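Local coordinates for protein Ent-copalyl diphosphate synthase (Streptomyces platensis, PDB 5BP8) that belongs to the class II terpene cyclases, predominantly helical enzymes whose domains are built as alpha-alpha barrels, at residues D308-V313 with P326-H331; E263-L268 with L314-Q319; A81-L86 with G151-W156; D107-L112 with T159-P164. All coordinates share one frame; numbering follows the deposited sequence.

Contact 1. Residues D308-V313 with P326-H331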
loop_
_atom_site.group_PDB
_atom_site.type_symbol
_atom_site.label_atom_id
_atom_site.label_comp_id
_atom_site.label_asym_id
_atom_site.label_seq_id
_atom_site.Cartn_x
_atom_site.Cartn_y
_atom_site.Cartn_z
ATOM N N ASP A 308 -6.447 4.660 -10.943
ATOM C CA ASP A 308 -5.095 4.123 -11.035
ATOM C C ASP A 308 -5.170 2.646 -11.370
ATOM O O ASP A 308 -4.558 2.190 -12.346
ATOM C CB ASP A 308 -4.318 4.388 -9.751
ATOM C CG ASP A 308 -2.826 4.087 -9.875
ATOM O OD1 ASP A 308 -2.230 4.374 -10.953
ATOM O OD2 ASP A 308 -2.242 3.605 -8.844
ATOM N N ASP A 309 -5.922 1.883 -10.567
ATOM C CA ASP A 309 -6.124 0.498 -10.844
ATOM C C ASP A 309 -6.812 0.283 -12.197
ATOM O O ASP A 309 -6.437 -0.635 -12.940
ATOM C CB ASP A 309 -6.939 -0.164 -9.731
ATOM C CG ASP A 309 -6.134 -0.331 -8.467
ATOM O OD1 ASP A 309 -5.094 -1.000 -8.542
ATOM O OD2 ASP A 309 -6.522 0.248 -7.421
ATOM N N THR A 310 -7.778 1.138 -12.513
ATOM C CA THR A 310 -8.514 1.010 -13.781
ATOM C C THR A 310 -7.538 1.180 -14.956
ATOM O O THR A 310 -7.530 0.357 -15.876
ATOM C CB THR A 310 -9.672 2.030 -13.866
ATOM O OG1 THR A 310 -10.633 1.743 -12.843
ATOM C CG2 THR A 310 -10.401 1.936 -15.218
ATOM N N ALA A 311 -6.713 2.225 -14.901
ATOM C CA ALA A 311 -5.738 2.514 -15.967
ATOM C C ALA A 311 -4.718 1.384 -16.086
ATOM O O ALA A 311 -4.438 0.911 -17.175
ATOM C CB ALA A 311 -5.048 3.837 -15.722
ATOM N N ALA A 312 -4.197 0.898 -14.952
ATOM C CA ALA A 312 -3.229 -0.191 -14.985
ATOM C C ALA A 312 -3.826 -1.455 -15.599
ATOM O O ALA A 312 -3.146 -2.192 -16.310
ATOM C CB ALA A 312 -2.716 -0.515 -13.587
ATOM N N VAL A 313 -5.070 -1.742 -15.252
ATOM C CA VAL A 313 -5.740 -2.929 -15.714
ATOM C C VAL A 313 -6.036 -2.837 -17.218
ATOM O O VAL A 313 -5.795 -3.802 -17.944
ATOM C CB VAL A 313 -7.002 -3.227 -14.885
ATOM C CG1 VAL A 313 -7.902 -4.229 -15.594
ATOM C CG2 VAL A 313 -6.614 -3.762 -13.527
ATOM N N PRO A 326 -10.912 2.741 -23.189
ATOM C CA PRO A 326 -10.729 3.191 -21.803
ATOM C C PRO A 326 -11.719 4.274 -21.388
ATOM O O PRO A 326 -11.350 5.222 -20.705
ATOM C CB PRO A 326 -9.294 3.721 -21.812
ATOM C CG PRO A 326 -9.148 4.291 -23.202
ATOM C CD PRO A 326 -9.911 3.340 -24.087
ATOM N N ASP A 327 -12.988 4.111 -21.754
ATOM C CA ASP A 327 -13.981 5.120 -21.449
ATOM C C ASP A 327 -14.270 5.271 -19.966
ATOM O O ASP A 327 -14.604 6.368 -19.542
ATOM C CB ASP A 327 -15.269 4.854 -22.219
ATOM C CG ASP A 327 -15.109 5.107 -23.725
ATOM O OD1 ASP A 327 -14.287 5.955 -24.127
ATOM O OD2 ASP A 327 -15.829 4.455 -24.502
ATOM N N SER A 328 -14.134 4.201 -19.183
ATOM C CA SER A 328 -14.343 4.274 -17.745
ATOM C C SER A 328 -13.432 5.290 -17.064
ATOM O O SER A 328 -13.769 5.772 -15.995
ATOM C CB SER A 328 -14.156 2.902 -17.065
ATOM O OG SER A 328 -12.877 2.347 -17.364
ATOM N N LEU A 329 -12.281 5.591 -17.659
ATOM C CA LEU A 329 -11.376 6.606 -17.112
ATOM C C LEU A 329 -11.919 8.031 -17.235
ATOM O O LEU A 329 -11.531 8.896 -16.469
ATOM C CB LEU A 329 -10.006 6.519 -17.767
ATOM C CG LEU A 329 -9.233 5.226 -17.537
ATOM C CD1 LEU A 329 -7.960 5.189 -18.361
ATOM C CD2 LEU A 329 -8.922 5.063 -16.050
HETATM N N MSE A 330 -12.838 8.272 -18.184
HETATM C CA MSE A 330 -13.363 9.634 -18.410
HETATM C C MSE A 330 -14.183 10.163 -17.251
HETATM O O MSE A 330 -14.248 11.380 -17.067
HETATM C CB MSE A 330 -14.143 9.699 -19.746
HETATM C CG MSE A 330 -13.292 9.248 -20.936
HETATM SE SE MSE A 330 -11.777 10.457 -21.337
HETATM C CE MSE A 330 -10.342 9.253 -20.755
ATOM N N HIS A 331 -14.762 9.280 -16.427
ATOM C CA HIS A 331 -15.479 9.644 -15.200
ATOM C C HIS A 331 -14.580 10.440 -14.267
ATOM O O HIS A 331 -15.058 11.217 -13.443
ATOM C CB HIS A 331 -15.907 8.396 -14.382
ATOM C CG HIS A 331 -16.906 7.509 -15.053
ATOM N ND1 HIS A 331 -18.159 7.947 -15.429
ATOM C CD2 HIS A 331 -16.858 6.192 -15.364
ATOM C CE1 HIS A 331 -18.826 6.945 -15.978
ATOM N NE2 HIS A 331 -18.060 5.868 -15.948
#

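Contact 2. Residues E263-L268 with L314-Q319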
loop_
_atom_site.group_PDB
_atom_site.type_symbol
_atom_site.label_atom_id
_atom_site.label_comp_id
_atom_site.label_asym_id
_atom_site.label_seq_id
_atom_site.Cartn_x
_atom_site.Cartn_y
_atom_site.Cartn_z
ATOM N N GLU A 263 -2.374 -6.594 -8.073
ATOM C CA GLU A 263 -1.218 -7.467 -8.297
ATOM C C GLU A 263 -1.180 -8.002 -9.745
ATOM O O GLU A 263 -0.116 -7.977 -10.395
ATOM C CB GLU A 263 -1.226 -8.626 -7.301
ATOM C CG GLU A 263 -0.139 -9.651 -7.595
ATOM C CD GLU A 263 0.009 -10.638 -6.470
ATOM O OE1 GLU A 263 -0.210 -11.827 -6.744
ATOM O OE2 GLU A 263 0.369 -10.218 -5.336
ATOM N N GLN A 264 -2.327 -8.463 -10.233
ATOM C CA GLN A 264 -2.384 -9.036 -11.598
ATOM C C GLN A 264 -1.926 -8.003 -12.633
ATOM O O GLN A 264 -1.076 -8.313 -13.473
ATOM C CB GLN A 264 -3.771 -9.548 -11.932
ATOM C CG GLN A 264 -4.116 -10.807 -11.171
ATOM C CD GLN A 264 -5.531 -11.318 -11.388
ATOM O OE1 GLN A 264 -6.456 -10.579 -11.743
ATOM N NE2 GLN A 264 -5.722 -12.594 -11.090
ATOM N N ALA A 265 -2.455 -6.781 -12.542
ATOM C CA ALA A 265 -2.104 -5.731 -13.512
ATOM C C ALA A 265 -0.645 -5.300 -13.410
ATOM O O ALA A 265 0.045 -5.123 -14.420
ATOM C CB ALA A 265 -3.002 -4.533 -13.320
ATOM N N TRP A 266 -0.175 -5.110 -12.179
ATOM C CA TRP A 266 1.200 -4.661 -11.983
ATOM C C TRP A 266 2.207 -5.738 -12.432
ATOM O O TRP A 266 3.198 -5.426 -13.097
ATOM C CB TRP A 266 1.454 -4.197 -10.534
ATOM C CG TRP A 266 1.261 -2.650 -10.283
ATOM C CD1 TRP A 266 2.251 -1.747 -9.998
ATOM C CD2 TRP A 266 0.020 -1.877 -10.314
ATOM N NE1 TRP A 266 1.722 -0.488 -9.823
ATOM C CE2 TRP A 266 0.362 -0.528 -10.010
ATOM C CE3 TRP A 266 -1.324 -2.190 -10.592
ATOM C CZ2 TRP A 266 -0.608 0.516 -9.936
ATOM C CZ3 TRP A 266 -2.313 -1.142 -10.472
ATOM C CH2 TRP A 266 -1.939 0.183 -10.166
ATOM N N VAL A 267 1.929 -6.998 -12.120
ATOM C CA VAL A 267 2.761 -8.092 -12.577
ATOM C C VAL A 267 2.784 -8.142 -14.106
ATOM O O VAL A 267 3.867 -8.206 -14.718
ATOM C CB VAL A 267 2.312 -9.454 -12.015
ATOM C CG1 VAL A 267 3.057 -10.578 -12.715
ATOM C CG2 VAL A 267 2.566 -9.525 -10.507
ATOM N N LEU A 268 1.604 -8.110 -14.728
ATOM C CA LEU A 268 1.549 -8.122 -16.185
ATOM C C LEU A 268 2.253 -6.923 -16.827
ATOM O O LEU A 268 2.981 -7.083 -17.822
ATOM C CB LEU A 268 0.100 -8.202 -16.652
ATOM C CG LEU A 268 -0.572 -9.550 -16.443
ATOM C CD1 LEU A 268 -2.061 -9.413 -16.661
ATOM C CD2 LEU A 268 0.053 -10.571 -17.396
ATOM N N LEU A 314 -6.501 -1.680 -17.674
ATOM C CA LEU A 314 -6.742 -1.457 -19.110
ATOM C C LEU A 314 -5.455 -1.609 -19.908
ATOM O O LEU A 314 -5.444 -2.265 -20.944
ATOM C CB LEU A 314 -7.342 -0.086 -19.353
ATOM C CG LEU A 314 -8.812 0.071 -18.958
ATOM C CD1 LEU A 314 -9.199 1.534 -18.814
ATOM C CD2 LEU A 314 -9.689 -0.623 -20.009
ATOM N N PHE A 315 -4.375 -1.030 -19.403
ATOM C CA PHE A 315 -3.058 -1.111 -20.021
ATOM C C PHE A 315 -2.571 -2.551 -20.041
ATOM O O PHE A 315 -2.086 -3.047 -21.066
ATOM C CB PHE A 315 -2.087 -0.167 -19.254
ATOM C CG PHE A 315 -0.706 -0.001 -19.859
ATOM C CD1 PHE A 315 -0.504 0.175 -21.227
ATOM C CD2 PHE A 315 0.418 0.085 -19.014
ATOM C CE1 PHE A 315 0.783 0.342 -21.723
ATOM C CE2 PHE A 315 1.690 0.273 -19.504
ATOM C CZ PHE A 315 1.878 0.411 -20.868
ATOM N N ALA A 316 -2.723 -3.260 -18.929
ATOM C CA ALA A 316 -2.294 -4.646 -18.862
ATOM C C ALA A 316 -3.041 -5.535 -19.860
ATOM O O ALA A 316 -2.420 -6.354 -20.562
ATOM C CB ALA A 316 -2.499 -5.188 -17.455
ATOM N N LEU A 317 -4.362 -5.375 -19.902
ATOM C CA LEU A 317 -5.189 -6.148 -20.817
ATOM C C LEU A 317 -4.797 -5.858 -22.260
ATOM O O LEU A 317 -4.566 -6.805 -23.043
ATOM C CB LEU A 317 -6.674 -5.897 -20.581
ATOM C CG LEU A 317 -7.267 -6.557 -19.333
ATOM C CD1 LEU A 317 -8.623 -5.949 -19.022
ATOM C CD2 LEU A 317 -7.358 -8.073 -19.465
ATOM N N ALA A 318 -4.678 -4.580 -22.597
ATOM C CA ALA A 318 -4.376 -4.175 -23.971
ATOM C C ALA A 318 -2.999 -4.614 -24.436
ATOM O O ALA A 318 -2.811 -4.985 -25.603
ATOM C CB ALA A 318 -4.567 -2.680 -24.138
ATOM N N GLN A 319 -2.023 -4.603 -23.537
ATOM C CA GLN A 319 -0.699 -5.107 -23.878
ATOM C C GLN A 319 -0.660 -6.611 -24.105
ATOM O O GLN A 319 0.314 -7.125 -24.667
ATOM C CB GLN A 319 0.343 -4.730 -22.820
ATOM C CG GLN A 319 0.616 -3.257 -22.760
ATOM C CD GLN A 319 1.822 -2.923 -21.917
ATOM O OE1 GLN A 319 2.888 -2.644 -22.450
ATOM N NE2 GLN A 319 1.659 -2.948 -20.585
#

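Contact 3. Residues A81-L86 with G151-W156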
loop_
_atom_site.group_PDB
_atom_site.type_symbol
_atom_site.label_atom_id
_atom_site.label_comp_id
_atom_site.label_asym_id
_atom_site.label_seq_id
_atom_site.Cartn_x
_atom_site.Cartn_y
_atom_site.Cartn_z
ATOM N N ALA A 81 -3.379 -1.672 21.555
ATOM C CA ALA A 81 -3.608 -3.114 21.638
ATOM C C ALA A 81 -3.021 -3.683 22.919
ATOM O O ALA A 81 -3.669 -4.517 23.607
ATOM C CB ALA A 81 -3.040 -3.823 20.443
ATOM N N LEU A 82 -1.812 -3.252 23.268
ATOM C CA LEU A 82 -1.181 -3.756 24.487
ATOM C C LEU A 82 -1.926 -3.331 25.742
ATOM O O LEU A 82 -2.106 -4.155 26.660
ATOM C CB LEU A 82 0.306 -3.375 24.571
ATOM C CG LEU A 82 1.200 -4.049 23.505
ATOM C CD1 LEU A 82 2.559 -3.358 23.416
ATOM C CD2 LEU A 82 1.374 -5.547 23.767
ATOM N N LEU A 83 -2.400 -2.087 25.785
ATOM C CA LEU A 83 -3.190 -1.628 26.937
ATOM C C LEU A 83 -4.493 -2.437 27.037
ATOM O O LEU A 83 -4.904 -2.872 28.127
ATOM C CB LEU A 83 -3.480 -0.136 26.859
ATOM C CG LEU A 83 -2.294 0.824 27.110
ATOM C CD1 LEU A 83 -2.597 2.223 26.605
ATOM C CD2 LEU A 83 -1.943 0.841 28.603
ATOM N N THR A 84 -5.155 -2.631 25.900
ATOM C CA THR A 84 -6.368 -3.432 25.864
ATOM C C THR A 84 -6.109 -4.865 26.347
ATOM O O THR A 84 -6.870 -5.374 27.190
ATOM C CB THR A 84 -7.014 -3.404 24.464
ATOM O OG1 THR A 84 -7.461 -2.072 24.202
ATOM C CG2 THR A 84 -8.187 -4.365 24.364
ATOM N N GLU A 85 -5.048 -5.502 25.855
ATOM C CA GLU A 85 -4.697 -6.862 26.285
ATOM C C GLU A 85 -4.397 -6.950 27.774
ATOM O O GLU A 85 -4.890 -7.875 28.462
ATOM C CB GLU A 85 -3.507 -7.389 25.505
ATOM C CG GLU A 85 -2.977 -8.759 25.917
ATOM C CD GLU A 85 -3.959 -9.901 25.703
ATOM O OE1 GLU A 85 -4.841 -9.785 24.841
ATOM O OE2 GLU A 85 -3.840 -10.931 26.394
ATOM N N LEU A 86 -3.609 -5.996 28.276
ATOM C CA LEU A 86 -3.229 -5.970 29.699
ATOM C C LEU A 86 -4.441 -5.800 30.603
ATOM O O LEU A 86 -4.454 -6.318 31.725
ATOM C CB LEU A 86 -2.205 -4.869 29.956
ATOM C CG LEU A 86 -0.807 -5.276 29.526
ATOM C CD1 LEU A 86 0.050 -4.046 29.276
ATOM C CD2 LEU A 86 -0.191 -6.179 30.581
ATOM N N GLY A 151 4.935 -3.562 36.055
ATOM C CA GLY A 151 6.116 -2.763 35.729
ATOM C C GLY A 151 5.960 -1.267 35.960
ATOM O O GLY A 151 5.326 -0.830 36.919
ATOM N N LYS A 152 6.533 -0.478 35.053
ATOM C CA LYS A 152 6.485 0.980 35.170
ATOM C C LYS A 152 5.187 1.528 34.622
ATOM O O LYS A 152 4.899 2.707 34.740
ATOM C CB LYS A 152 7.711 1.670 34.538
ATOM C CG LYS A 152 8.261 1.089 33.250
ATOM C CD LYS A 152 9.547 1.812 32.876
ATOM C CE LYS A 152 9.945 1.552 31.435
ATOM N NZ LYS A 152 10.987 2.527 31.003
ATOM N N LEU A 153 4.341 0.649 34.102
ATOM C CA LEU A 153 3.080 1.076 33.539
ATOM C C LEU A 153 2.161 1.768 34.541
ATOM O O LEU A 153 1.487 2.738 34.199
ATOM C CB LEU A 153 2.428 -0.127 32.824
ATOM C CG LEU A 153 1.403 0.139 31.775
ATOM C CD1 LEU A 153 1.933 1.099 30.716
ATOM C CD2 LEU A 153 0.980 -1.187 31.176
ATOM N N GLY A 154 2.169 1.340 35.807
ATOM C CA GLY A 154 1.428 2.025 36.848
ATOM C C GLY A 154 1.769 3.504 37.019
ATOM O O GLY A 154 0.922 4.319 37.379
ATOM N N ALA A 155 3.008 3.862 36.703
ATOM C CA ALA A 155 3.436 5.252 36.752
ATOM C C ALA A 155 2.754 6.127 35.695
ATOM O O ALA A 155 2.722 7.357 35.827
ATOM C CB ALA A 155 4.956 5.321 36.588
ATOM N N TRP A 156 2.226 5.490 34.645
ATOM C CA TRP A 156 1.490 6.168 33.567
ATOM C C TRP A 156 0.019 6.384 33.856
ATOM O O TRP A 156 -0.678 7.052 33.086
ATOM C CB TRP A 156 1.637 5.372 32.253
ATOM C CG TRP A 156 2.979 5.511 31.643
ATOM C CD1 TRP A 156 4.066 4.777 31.912
ATOM C CD2 TRP A 156 3.366 6.468 30.641
ATOM N NE1 TRP A 156 5.133 5.207 31.141
ATOM C CE2 TRP A 156 4.724 6.248 30.356
ATOM C CE3 TRP A 156 2.692 7.481 29.969
ATOM C CZ2 TRP A 156 5.435 7.009 29.419
ATOM C CZ3 TRP A 156 3.410 8.261 29.037
ATOM C CH2 TRP A 156 4.759 8.019 28.793
#

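Contact 4. Residues D107-L112 with T159-P164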
loop_
_atom_site.group_PDB
_atom_site.type_symbol
_atom_site.label_atom_id
_atom_site.label_comp_id
_atom_site.label_asym_id
_atom_site.label_seq_id
_atom_site.Cartn_x
_atom_site.Cartn_y
_atom_site.Cartn_z
ATOM N N ASP A 107 7.308 1.501 26.947
ATOM C CA ASP A 107 8.294 2.074 26.016
ATOM C C ASP A 107 7.635 2.683 24.785
ATOM O O ASP A 107 8.118 3.696 24.284
ATOM C CB ASP A 107 9.344 1.042 25.607
ATOM C CG ASP A 107 10.279 0.653 26.769
ATOM O OD1 ASP A 107 10.923 -0.406 26.621
ATOM O OD2 ASP A 107 10.389 1.414 27.762
ATOM N N GLY A 108 6.533 2.084 24.320
ATOM C CA GLY A 108 5.693 2.671 23.267
ATOM C C GLY A 108 5.072 3.998 23.663
ATOM O O GLY A 108 5.087 4.962 22.894
ATOM N N LEU A 109 4.570 4.065 24.885
ATOM C CA LEU A 109 4.051 5.327 25.446
ATOM C C LEU A 109 5.122 6.400 25.498
ATOM O O LEU A 109 4.866 7.566 25.126
ATOM C CB LEU A 109 3.458 5.107 26.841
ATOM C CG LEU A 109 2.153 4.315 26.870
ATOM C CD1 LEU A 109 1.864 3.688 28.231
ATOM C CD2 LEU A 109 0.982 5.161 26.368
ATOM N N GLY A 110 6.325 6.010 25.914
ATOM C CA GLY A 110 7.462 6.901 25.895
ATOM C C GLY A 110 7.763 7.424 24.508
ATOM O O GLY A 110 7.976 8.633 24.338
ATOM N N ALA A 111 7.811 6.543 23.508
ATOM C CA ALA A 111 8.049 6.971 22.138
ATOM C C ALA A 111 6.982 7.938 21.609
ATOM O O ALA A 111 7.308 8.870 20.870
ATOM C CB ALA A 111 8.203 5.764 21.197
ATOM N N LEU A 112 5.721 7.692 21.943
ATOM C CA LEU A 112 4.634 8.605 21.576
ATOM C C LEU A 112 4.829 9.997 22.209
ATOM O O LEU A 112 4.797 11.041 21.526
ATOM C CB LEU A 112 3.281 8.032 21.981
ATOM C CG LEU A 112 2.813 6.818 21.168
ATOM C CD1 LEU A 112 1.622 6.149 21.841
ATOM C CD2 LEU A 112 2.461 7.243 19.758
ATOM N N THR A 159 -2.269 9.595 32.945
ATOM C CA THR A 159 -1.641 10.432 31.920
ATOM C C THR A 159 -2.647 10.695 30.794
ATOM O O THR A 159 -3.444 9.833 30.485
ATOM C CB THR A 159 -0.392 9.730 31.332
ATOM O OG1 THR A 159 0.634 9.676 32.345
ATOM C CG2 THR A 159 0.143 10.476 30.100
ATOM N N THR A 160 -2.598 11.890 30.209
ATOM C CA THR A 160 -3.333 12.217 29.001
ATOM C C THR A 160 -2.313 12.608 27.958
ATOM O O THR A 160 -1.585 13.571 28.148
ATOM C CB THR A 160 -4.287 13.406 29.205
ATOM O OG1 THR A 160 -5.175 13.102 30.281
ATOM C CG2 THR A 160 -5.105 13.673 27.949
ATOM N N LEU A 161 -2.231 11.821 26.882
ATOM C CA LEU A 161 -1.380 12.149 25.761
ATOM C C LEU A 161 -2.110 13.115 24.837
ATOM O O LEU A 161 -3.323 13.003 24.641
ATOM C CB LEU A 161 -1.043 10.886 24.990
ATOM C CG LEU A 161 -0.246 9.814 25.711
ATOM C CD1 LEU A 161 -0.100 8.621 24.787
ATOM C CD2 LEU A 161 1.097 10.324 26.165
ATOM N N THR A 162 -1.381 14.076 24.293
ATOM C CA THR A 162 -1.964 15.020 23.348
ATOM C C THR A 162 -1.040 15.192 22.150
ATOM O O THR A 162 0.131 14.840 22.196
ATOM C CB THR A 162 -2.205 16.411 24.001
ATOM O OG1 THR A 162 -0.962 17.075 24.180
ATOM C CG2 THR A 162 -2.886 16.286 25.346
ATOM N N SER A 163 -1.573 15.766 21.088
ATOM C CA SER A 163 -0.800 16.052 19.916
ATOM C C SER A 163 -1.235 17.386 19.322
ATOM O O SER A 163 -2.429 17.660 19.232
ATOM C CB SER A 163 -1.009 14.968 18.862
ATOM O OG SER A 163 -0.373 15.326 17.630
ATOM N N PRO A 164 -0.269 18.189 18.882
ATOM C CA PRO A 164 -0.547 19.437 18.155
ATOM C C PRO A 164 -0.953 19.250 16.696
ATOM O O PRO A 164 -1.379 20.219 16.045
ATOM C CB PRO A 164 0.771 20.191 18.255
ATOM C CG PRO A 164 1.800 19.113 18.293
ATOM C CD PRO A 164 1.174 17.991 19.092
#

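Contact 1. Residues D308-V313 with P326-H331
Ser328 is the first residue of 326-331 to touch 308-313, and it does so through its hydroxyl: OG stands 3.3 Å from the methyl CG2 of Thr310. Pro326, two residues earlier, lies instead on Leu314 and on Leu359 of helix 349-365. The approach of Ser328 is close van der Waals packing of oxygen on carbon. The torsion of Thr310 divides its two branches, with OG1 beside the backbone N (chi1 -64°) and CG2 opposite that nitrogen. OG1 is hydrogen-bonded to Asp306 O, just before the helix, and to Ile297 N, while CG2 faces the neighbouring turn. The sequence Asp306-Ser307-Asp308-Asp309, at the start of this helix and the residue before it, matches the DXDD signature of class II terpene cyclases; Thr310 follows it directly. Asp308 is directed away from 326-331, and the side chain of Asp309 ends away from it. Leu329 comes next and provides most of the apolar contact. Its CD2 lies 3.6 Å from Thr310 CG2, the two side chains sliding past each other in opposite directions. The same methyl reaches the helix backbone, 3.8 Å from Ala311 N, and covers Ala311 CB at 4.1 Å.

Contact 2. Residues E263-L268 with L314-Q319
Flanking the Ala265-Ala316 contact are two aromatic side chains, Phe315 and Trp266. Over the centre of one face of Phe315, at 3.3 Å above the ring plane, sits the amide nitrogen NE2 of Gln319, one helical turn further on; His361 meets this ring edge-to-face. The same NE2 makes a weak hydrogen bond to Asn269 OD1, which ties the amide back to helix 260-274. Trp266 meets Phe262 edge-to-face, and the ring of His354 stands nearly perpendicular to it, at about 85°. The six-membered part of the indole lies against the first turns of helix 307-319: CZ3 is 3.2 Å from Ala312 CB, and the same CZ3 lies 3.4 Å from Asp309 OD1.

At the closest approach of the helices two alanines meet. Ala316 CB projects at helix 260-274, 4.0 Å from Ala265 O and 4.2 Å from Ala265 CB. It also meets Leu268 CB at 4.1 Å, three residues along. The side chain of Leu268 packs in addition on Leu285 of helix 282-291. With methyl against backbone, the CA atoms of Ala265 and Ala316 come within 5.5 Å. Such close helix pairing through alanines, here just downstream of the DXDD sequence, fits the packed helix pairs of an alpha-alpha barrel.

Contact 3. Residues A81-L86 with G151-W156
A leucine pair spaced one helical turn apart, Leu83 and Leu86 at the C-terminal end of helix 72-86, receives Leu153 from the connection that follows helix 127-144; this is apolar helix-to-loop packing within an all-helical domain. The closest approach is between two methyls: Leu86 CD1 and Leu153 CD2 lie 3.6 Å apart, and the side chains reach toward each other tip to tip. Leu83 adds a looser approach, its CD2 standing 4.4 Å from the same Leu153 CD2. One methyl thus serves both leucines, while the closest CA pair, Leu83 with Leu153, remains 9.5 Å apart, so side-chain length bridges the separation of the backbones. Leu153 gains this reach by placing CG opposite its backbone N (chi1 -158°). Its second branch does different work: Leu153 CD1 packs on Leu109 CD1 of helix 98-116.

The loop is compactly folded at this point, where the backbone bonds Ala155 N to Lys152 O and Trp156 N to Leu153 O form successive tight turns. Lys152 NZ adds a long, weak ion pair with Asp107 OD2. Around the contact, Leu83 also touches Ile138 and Arg141 of helix 127-144, Leu86 touches Pro150, and Trp156 covers Leu109 and Arg113, placing the loop against helices 72-86 and 98-116.

Contact 4. Residues D107-L112 with T159-P164
Leu161 and the pair Leu109 and Leu112 join an extended loop to helix 98-116, packing that belongs to the all-helical fold of this half of the chain. The loop backbone is stretched at Leu161 (phi -84°, psi 141°) and its side chain dips toward the helix, whereas Thr160 and Thr162 before and after it are exposed to solvent. The inward Leu161 thus lies between two exposed threonines.

Along the side chain, the approach to the helix builds up atom by atom. Leu161 CB is still 6.2 Å from Leu109 CD2. One bond further, Leu161 CG has closed to 4.9 Å from Leu109 CD2 without yet making contact. The chain then runs on extended to CD1 (chi2 177°), and this terminal methyl does the touching: it lies 4.0 Å from Leu109 CD2, where the two side chains meet at about a right angle, and 4.2 Å from Leu112 CD1. On the other branch, Leu161 CD2 stays 5.2 Å from Leu109 CD2.

Elsewhere, Leu161 also packs on Leu135 and Ile138 of helix 127-144, and on Arg113. Its backbone nitrogen bonds to Asn139 OD1, while Ser163 OG bonds to Leu117 O beyond the end of helix 98-116 and to Ala165 N; these polar links hold the loop at points close to the leucine. Beneath Leu161 the helix presents two methyls three residues apart in sequence, Leu109 CD2 and Leu112 CD1, with 4.7 Å between them.

Overall arrangement
Following the chain from the N terminus, helices 72-86 and 98-116 come first, and the loop after helix 127-144 then returns to both: contact 3 closes on the earlier helix and contact 4 on the later, so the two cross. Their centres are 13 Å apart. Only after both have closed does contact 2 open, on helix 260-274. It closes on the far part of helix 307-319, whose near part has by then opened contact 1, closed at 326-331; these two also cross, sharing that helix, with centres 12 Å apart. The pairs lie on opposite sides of the chain's centre, with contact centres 43 to 48 Å apart, and each pair ties together its own helical region.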